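Local coordinates for uncharacterized protein Atu2773 (Agrobacterium tumefaciens, PDB 2QV5) that is of unknown function but belongs to the divergent polysaccharide deacetylase family and so may act on carbohydrates, at residues A[70-75]-A[121-126]; A[47-52]-A[222-227]; A[22-27]-A[240-245]. All coordinates share one frame; numbering follows the deposited sequence.

How the contacts relate
Contact 1 (70-75 with 121-126) and contact 2 (47-52 with 222-227) touch each other, although their centres lie about 18 Å apart. Helix 43-52 meets helix 68-78 between them: Trp71 CH2 packs on Gln47 CB at 3.6 Å, and Ala75 CB on Ile50 CD1 at 3.7 Å. Contact 3 (22-27 with 240-245) stands apart, its centre about 20 Å from each of the others and its nearest atoms about 7 Å away. Helix 221-233 of contact 2 leads along the chain into strand 239-241 of contact 3. A glycerol, probably from the crystallisation liquor, lies about 3 Å from the Trp24 side chain in contact 3.

Contact 1: A[70-75]-A[121-126]; sequences RWMQDA and AKITNY
Met72 meets Ile123 and Thr124 in a small, buried, mainly apolar helix-to-loop contact. Met72 belongs to helix 68-78. Its partners lie in the loop that joins helix 109-120 to strand 128-131. The two backbones stay well separated, with Met72 CA and Ile123 CA 7.0 Å apart, and the methionine side chain bridges the gap.

The Met72 and Ile123 side chains approach at a slant. Met72 CG lies 3.9 Å from Ile123 CB and just as near the CG2 branch. Ile123 also packs on Phe61 and Ile82, from two strands of the sheet.

Beyond CG, the Met72 chain bends at chi2 (-137°) and again at chi3 (79°). Met72 SD comes to lie beside the backbone of Thr124. The Thr124 amide N-H points almost straight at the sulfur, but the bond is weak, with Thr124 N 3.6 Å from Met72 SD. Thr124 O is equally close to the sulfur. The Thr124 methyl joins the same patch, with CG2 3.8 Å from Met72 SD.

The hydroxyl of Thr124 is turned to a different task. OG1 stands opposite the backbone N across the CA-CB bond (chi1 -179°). It donates to Asn125 OD1, its neighbour in sequence, at an OG1-to-OD1 distance of 2.8 Å. The donor sits slightly tilted from the amide carbonyl plane.

Trp71 and Ala75 of the same helix pack on helix 43-52, while Met72 faces the loop. Sulfur is soft, polarisable and a poor acceptor. Across the contact Thr124 N therefore gains a directed but weak partner, and dispersion among the sulfur, methyl and methylene groups probably supplies most of the attraction.

Contact 2: A[47-52]-A[222-227]; sequences QKAIRD and ESIAAI
Ile224 has its CG1 branch anti to its own carbonyl carbon (chi1 -68°), and chi2 is extended, which carries CD1 out toward helix 43-52. The same chi1 sets CG2 opposite the backbone N. CD1 goes to Ala49 and CG2 to Asp52, about one turn further on. CD1 lies 3.8 Å from Ala49 N and 4.0 Å from Ala49 CB. Toward the C-terminal end of the helix, CG2 is 3.7 Å from Asp52 CB. The Ile224 and Asp52 side chains cross at about a right angle.

Lys48 flanks the isoleucine with its aliphatic part, its CB being 4.3 Å from Ile224 CD1. Its chain runs extended as far as CE, then turns at chi4 (50°). This brings Lys48 NZ to 2.8 Å from Asp52 OD2, which it meets nearly along the C-O axis. Arg51 holds the other carboxylate oxygen, with NH1 2.8 Å from Asp52 OD1. Two cations thus grip one carboxylate and probably limit its rotation. This network lies within helix 43-52, and no hydrogen bond crosses between the two segments.

Arg232 links the helices by donating to Asp52 O. Ser228 OG, bonded to Ile224 O, makes at most a weak second contact there.

The segment axes run almost exactly parallel, 3° apart, and come within 9.9 Å of each other. On their inner side, Ile50 and Ile227 pack on strand 30-39. Neighbouring parallel helices outside a closed ring of parallel strands are typical of a beta/alpha barrel, consistent with the polysaccharide deacetylase family.

Contact 3: A[22-27]-A[240-245]; sequences RPWSGA and EIVGVS
Glu240 grips Ser25 with both carboxylate oxygens, and this is the tight part of the contact. Ser25 N donates to Glu240 OE2 at 2.8 Å, from the syn side and somewhat out of the carboxylate plane. The bond from Ser25 OG to the syn lone pair of Glu240 OE1 is very short, 2.5 Å. With CG anti to the backbone N (chi1 -177°) and the chain extended beyond it, the Glu240 carboxylate reaches Ser25. Ser25 OG also accepts from Ala27 N, closing an ST turn. Alongside, the Trp24 ring turns its edge to the carboxylate, and Trp24 CB packs 3.6 Å from Val242 CG1.

Water fills in where the segments part. One molecule accepts a hydrogen bond from Gly243 N, 2.7 Å away, and lies in donating reach of Arg22 O. A second accepts from Arg22 NE and can donate to Ile241 O. A third, on the other flank, lies between Ala27 O and Glu240 OE1. Competing acceptors probably share these waters' protons.

Loop 22-27 packs against the end of strand 239-241, which pairs in parallel with strand 30-39. Arg31 of that strand makes a cation-pi contact with Trp24, while Ala246 of helix 244-247 also touches the Trp24 side chain.

Contact 1: A[70-75]-A[121-126]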
# COMPACT_ATOMS: atom_id res chain seq x y z
N ARG A 70 15.35 -8.40 5.29
CA ARG A 70 15.09 -8.79 6.68
C ARG A 70 13.62 -8.57 7.06
O ARG A 70 12.95 -9.48 7.56
CB ARG A 70 15.98 -8.04 7.68
CG ARG A 70 15.69 -8.44 9.11
CD ARG A 70 16.05 -7.39 10.15
NE ARG A 70 15.85 -7.94 11.49
CZ ARG A 70 16.45 -7.52 12.59
NH1 ARG A 70 17.30 -6.51 12.55
NH2 ARG A 70 16.18 -8.11 13.75
N TRP A 71 13.12 -7.35 6.81
CA TRP A 71 11.75 -7.02 7.21
C TRP A 71 10.71 -7.78 6.35
O TRP A 71 9.66 -8.14 6.85
CB TRP A 71 11.52 -5.49 7.26
CG TRP A 71 12.48 -4.82 8.23
CD1 TRP A 71 13.38 -3.84 7.95
CD2 TRP A 71 12.67 -5.16 9.62
NE1 TRP A 71 14.10 -3.53 9.07
CE2 TRP A 71 13.70 -4.32 10.11
CE3 TRP A 71 12.07 -6.08 10.49
CZ2 TRP A 71 14.14 -4.38 11.43
CZ3 TRP A 71 12.52 -6.14 11.81
CH2 TRP A 71 13.55 -5.30 12.26
N MET A 72 11.07 -8.05 5.10
CA MET A 72 10.26 -8.87 4.17
C MET A 72 10.03 -10.28 4.77
O MET A 72 8.89 -10.75 4.92
CB MET A 72 11.02 -8.97 2.84
CG MET A 72 10.25 -9.08 1.54
SD MET A 72 11.05 -10.36 0.51
CE MET A 72 10.28 -11.68 1.43
N GLN A 73 11.13 -10.95 5.13
CA GLN A 73 11.07 -12.31 5.67
C GLN A 73 10.34 -12.39 7.01
O GLN A 73 9.58 -13.33 7.22
CB GLN A 73 12.48 -12.91 5.80
CG GLN A 73 13.20 -13.15 4.47
CD GLN A 73 14.70 -13.44 4.63
OE1 GLN A 73 15.16 -13.85 5.70
NE2 GLN A 73 15.45 -13.22 3.56
N ASP A 74 10.57 -11.41 7.89
CA ASP A 74 9.86 -11.31 9.17
C ASP A 74 8.36 -11.12 8.96
O ASP A 74 7.55 -11.81 9.58
CB ASP A 74 10.40 -10.15 10.03
CG ASP A 74 11.80 -10.41 10.59
OD1 ASP A 74 12.46 -11.39 10.20
OD2 ASP A 74 12.23 -9.60 11.44
N ALA A 75 7.99 -10.21 8.07
CA ALA A 75 6.56 -9.94 7.81
C ALA A 75 5.83 -11.15 7.24
O ALA A 75 4.76 -11.52 7.74
CB ALA A 75 6.41 -8.74 6.89
N ALA A 121 12.40 -4.66 -7.87
CA ALA A 121 13.34 -5.76 -7.69
C ALA A 121 13.90 -5.85 -6.27
O ALA A 121 14.60 -6.81 -5.94
CB ALA A 121 14.48 -5.62 -8.71
N LYS A 122 13.58 -4.88 -5.43
CA LYS A 122 14.18 -4.82 -4.09
C LYS A 122 13.58 -5.77 -3.06
O LYS A 122 14.26 -6.15 -2.10
CB LYS A 122 14.19 -3.38 -3.57
CG LYS A 122 15.28 -2.55 -4.22
CD LYS A 122 15.16 -1.11 -3.82
CE LYS A 122 16.26 -0.28 -4.45
NZ LYS A 122 16.06 1.16 -4.11
N ILE A 123 12.31 -6.13 -3.24
CA ILE A 123 11.66 -7.17 -2.46
C ILE A 123 10.88 -8.12 -3.38
O ILE A 123 10.79 -7.90 -4.58
CB ILE A 123 10.67 -6.61 -1.39
CG1 ILE A 123 9.59 -5.73 -2.02
CG2 ILE A 123 11.42 -5.83 -0.28
CD1 ILE A 123 8.39 -5.53 -1.11
N THR A 124 10.31 -9.17 -2.80
CA THR A 124 9.45 -10.07 -3.56
C THR A 124 8.22 -10.35 -2.70
O THR A 124 8.15 -9.89 -1.57
CB THR A 124 10.19 -11.36 -3.99
OG1 THR A 124 9.31 -12.20 -4.76
CG2 THR A 124 10.70 -12.14 -2.80
N ASN A 125 7.26 -11.07 -3.28
CA ASN A 125 6.11 -11.60 -2.57
C ASN A 125 5.13 -10.53 -2.09
O ASN A 125 4.48 -10.67 -1.04
CB ASN A 125 6.53 -12.58 -1.47
CG ASN A 125 7.18 -13.85 -2.05
OD1 ASN A 125 7.82 -13.82 -3.11
ND2 ASN A 125 6.99 -14.95 -1.37
N TYR A 126 5.02 -9.47 -2.88
CA TYR A 126 4.06 -8.40 -2.63
C TYR A 126 2.90 -8.50 -3.62
O TYR A 126 3.08 -9.01 -4.72
CB TYR A 126 4.72 -7.01 -2.64
CG TYR A 126 5.53 -6.67 -3.88
CD1 TYR A 126 4.96 -5.97 -4.94
CD2 TYR A 126 6.87 -7.02 -3.96
CE1 TYR A 126 5.71 -5.65 -6.07
CE2 TYR A 126 7.63 -6.72 -5.08
CZ TYR A 126 7.04 -6.02 -6.12
OH TYR A 126 7.80 -5.71 -7.22

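Contact 2: A[47-52]-A[222-227]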
# COMPACT_ATOMS: atom_id res chain seq x y z
N GLN A 47 10.98 -2.81 13.30
CA GLN A 47 10.98 -3.87 14.31
C GLN A 47 9.72 -3.83 15.17
O GLN A 47 9.10 -4.87 15.41
CB GLN A 47 12.21 -3.79 15.21
CG GLN A 47 12.43 -5.03 16.08
CD GLN A 47 13.75 -5.02 16.81
OE1 GLN A 47 14.40 -3.97 16.94
NE2 GLN A 47 14.16 -6.18 17.31
N LYS A 48 9.35 -2.63 15.61
CA LYS A 48 8.15 -2.45 16.43
C LYS A 48 6.90 -2.83 15.65
O LYS A 48 6.03 -3.51 16.19
CB LYS A 48 8.05 -1.01 16.94
CG LYS A 48 7.00 -0.81 18.01
CD LYS A 48 6.92 0.63 18.47
CE LYS A 48 5.64 0.89 19.27
NZ LYS A 48 5.41 -0.13 20.35
N ALA A 49 6.84 -2.42 14.37
CA ALA A 49 5.69 -2.71 13.49
C ALA A 49 5.44 -4.22 13.37
O ALA A 49 4.31 -4.67 13.50
CB ALA A 49 5.89 -2.10 12.10
N ILE A 50 6.50 -4.98 13.11
CA ILE A 50 6.44 -6.44 12.97
C ILE A 50 6.08 -7.12 14.30
O ILE A 50 5.28 -8.05 14.33
CB ILE A 50 7.82 -7.00 12.47
CG1 ILE A 50 8.21 -6.41 11.11
CG2 ILE A 50 7.84 -8.53 12.44
CD1 ILE A 50 7.39 -6.89 9.95
N ARG A 51 6.70 -6.65 15.38
CA ARG A 51 6.45 -7.15 16.74
C ARG A 51 4.99 -6.97 17.20
O ARG A 51 4.42 -7.86 17.85
CB ARG A 51 7.39 -6.43 17.71
CG ARG A 51 7.44 -6.95 19.14
CD ARG A 51 8.36 -6.05 19.95
NE ARG A 51 8.17 -6.20 21.39
CZ ARG A 51 7.38 -5.43 22.14
NH1 ARG A 51 6.70 -4.43 21.60
NH2 ARG A 51 7.29 -5.66 23.45
N ASP A 52 4.39 -5.82 16.87
CA ASP A 52 3.11 -5.41 17.45
C ASP A 52 1.85 -5.60 16.61
O ASP A 52 0.78 -5.86 17.17
CB ASP A 52 3.17 -3.96 17.93
CG ASP A 52 4.12 -3.76 19.10
OD1 ASP A 52 4.62 -4.75 19.68
OD2 ASP A 52 4.36 -2.58 19.44
N GLU A 222 2.86 5.83 17.66
CA GLU A 222 1.44 5.99 18.05
C GLU A 222 0.50 5.24 17.10
O GLU A 222 -0.51 4.66 17.53
CB GLU A 222 1.03 7.46 18.14
CG GLU A 222 1.75 8.25 19.24
CD GLU A 222 1.13 8.07 20.62
OE1 GLU A 222 0.01 7.53 20.73
OE2 GLU A 222 1.77 8.49 21.61
N SER A 223 0.82 5.25 15.81
CA SER A 223 -0.01 4.55 14.82
C SER A 223 0.00 3.05 15.07
O SER A 223 -1.05 2.42 15.07
CB SER A 223 0.48 4.82 13.40
OG SER A 223 0.49 6.21 13.16
N ILE A 224 1.20 2.49 15.27
CA ILE A 224 1.37 1.06 15.52
C ILE A 224 0.56 0.62 16.74
O ILE A 224 -0.23 -0.33 16.66
CB ILE A 224 2.87 0.69 15.68
CG1 ILE A 224 3.61 0.84 14.35
CG2 ILE A 224 3.02 -0.74 16.20
CD1 ILE A 224 5.11 0.94 14.51
N ALA A 225 0.71 1.35 17.85
CA ALA A 225 0.02 1.01 19.09
C ALA A 225 -1.52 1.06 18.95
O ALA A 225 -2.22 0.13 19.37
CB ALA A 225 0.52 1.90 20.26
N ALA A 226 -2.03 2.12 18.33
CA ALA A 226 -3.48 2.31 18.16
C ALA A 226 -4.07 1.30 17.19
O ALA A 226 -5.12 0.75 17.45
CB ALA A 226 -3.80 3.72 17.68
N ILE A 227 -3.37 1.06 16.07
CA ILE A 227 -3.81 0.10 15.06
C ILE A 227 -3.73 -1.33 15.57
O ILE A 227 -4.67 -2.09 15.38
CB ILE A 227 -3.06 0.30 13.71
CG1 ILE A 227 -3.48 1.64 13.08
CG2 ILE A 227 -3.29 -0.86 12.71
CD1 ILE A 227 -2.63 2.05 11.96

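Contact 3: A[22-27]-A[240-245]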
# COMPACT_ATOMS: atom_id res chain seq x y z
N ARG A 22 -3.04 -12.61 1.52
CA ARG A 22 -3.37 -13.26 2.79
C ARG A 22 -4.80 -13.84 2.72
O ARG A 22 -5.75 -13.11 2.41
CB ARG A 22 -3.20 -12.31 3.98
CG ARG A 22 -3.69 -12.92 5.29
CD ARG A 22 -3.53 -11.98 6.45
NE ARG A 22 -4.10 -12.58 7.64
CZ ARG A 22 -3.49 -13.48 8.40
NH1 ARG A 22 -2.26 -13.90 8.12
NH2 ARG A 22 -4.13 -13.98 9.46
N PRO A 23 -4.96 -15.15 3.00
CA PRO A 23 -6.30 -15.75 3.03
C PRO A 23 -7.18 -15.15 4.12
O PRO A 23 -6.69 -14.69 5.14
CB PRO A 23 -6.03 -17.24 3.33
CG PRO A 23 -4.59 -17.44 3.16
CD PRO A 23 -3.90 -16.12 3.32
N TRP A 24 -8.49 -15.14 3.88
CA TRP A 24 -9.44 -14.62 4.85
C TRP A 24 -10.62 -15.60 4.88
O TRP A 24 -10.60 -16.58 4.14
CB TRP A 24 -9.86 -13.18 4.48
CG TRP A 24 -10.56 -13.05 3.15
CD1 TRP A 24 -10.00 -13.13 1.90
CD2 TRP A 24 -11.96 -12.80 2.95
NE1 TRP A 24 -10.96 -12.96 0.94
CE2 TRP A 24 -12.17 -12.75 1.55
CE3 TRP A 24 -13.05 -12.62 3.81
CZ2 TRP A 24 -13.45 -12.53 0.99
CZ3 TRP A 24 -14.32 -12.40 3.25
CH2 TRP A 24 -14.50 -12.36 1.86
N SER A 25 -11.62 -15.35 5.73
CA SER A 25 -12.67 -16.36 5.97
C SER A 25 -13.53 -16.69 4.75
O SER A 25 -14.00 -17.81 4.62
CB SER A 25 -13.57 -15.95 7.14
OG SER A 25 -14.43 -14.90 6.75
N GLY A 26 -13.75 -15.71 3.87
CA GLY A 26 -14.65 -15.89 2.73
C GLY A 26 -16.10 -15.54 3.04
O GLY A 26 -16.93 -15.40 2.13
N ALA A 27 -16.40 -15.38 4.33
CA ALA A 27 -17.75 -15.13 4.83
C ALA A 27 -18.24 -13.69 4.62
O ALA A 27 -17.45 -12.73 4.59
CB ALA A 27 -17.85 -15.50 6.32
N GLU A 240 -14.14 -8.15 10.01
CA GLU A 240 -12.97 -8.95 9.66
C GLU A 240 -11.90 -8.06 9.02
O GLU A 240 -12.15 -7.37 8.03
CB GLU A 240 -13.34 -10.11 8.73
CG GLU A 240 -12.15 -11.03 8.40
CD GLU A 240 -12.52 -12.37 7.76
OE1 GLU A 240 -13.72 -12.59 7.47
OE2 GLU A 240 -11.61 -13.21 7.57
N ILE A 241 -10.69 -8.06 9.60
CA ILE A 241 -9.55 -7.38 8.95
C ILE A 241 -8.92 -8.31 7.90
O ILE A 241 -8.52 -9.43 8.22
CB ILE A 241 -8.47 -6.91 9.97
CG1 ILE A 241 -9.12 -6.26 11.21
CG2 ILE A 241 -7.40 -6.03 9.29
CD1 ILE A 241 -9.79 -4.92 10.97
N VAL A 242 -8.89 -7.86 6.65
CA VAL A 242 -8.40 -8.68 5.55
C VAL A 242 -7.26 -7.96 4.84
O VAL A 242 -7.13 -6.74 4.96
CB VAL A 242 -9.53 -9.02 4.54
CG1 VAL A 242 -10.70 -9.73 5.25
CG2 VAL A 242 -10.05 -7.77 3.82
N GLY A 243 -6.43 -8.71 4.11
CA GLY A 243 -5.41 -8.10 3.24
C GLY A 243 -6.04 -7.21 2.19
O GLY A 243 -7.20 -7.42 1.80
N VAL A 244 -5.30 -6.19 1.74
CA VAL A 244 -5.75 -5.26 0.69
C VAL A 244 -6.26 -5.96 -0.57
O VAL A 244 -7.27 -5.55 -1.14
CB VAL A 244 -4.65 -4.21 0.35
CG1 VAL A 244 -4.90 -3.55 -1.00
CG2 VAL A 244 -4.63 -3.15 1.41
N SER A 245 -5.56 -7.02 -0.99
CA SER A 245 -5.94 -7.80 -2.18
C SER A 245 -7.37 -8.33 -2.12
O SER A 245 -8.03 -8.45 -3.15
CB SER A 245 -4.98 -8.96 -2.42
OG SER A 245 -5.39 -9.70 -3.55
O HOH W 1 -6.78 -11.42 4.41
O HOH W 2 -6.99 -11.97 7.16
O HOH W 3 -16.21 -11.29 6.89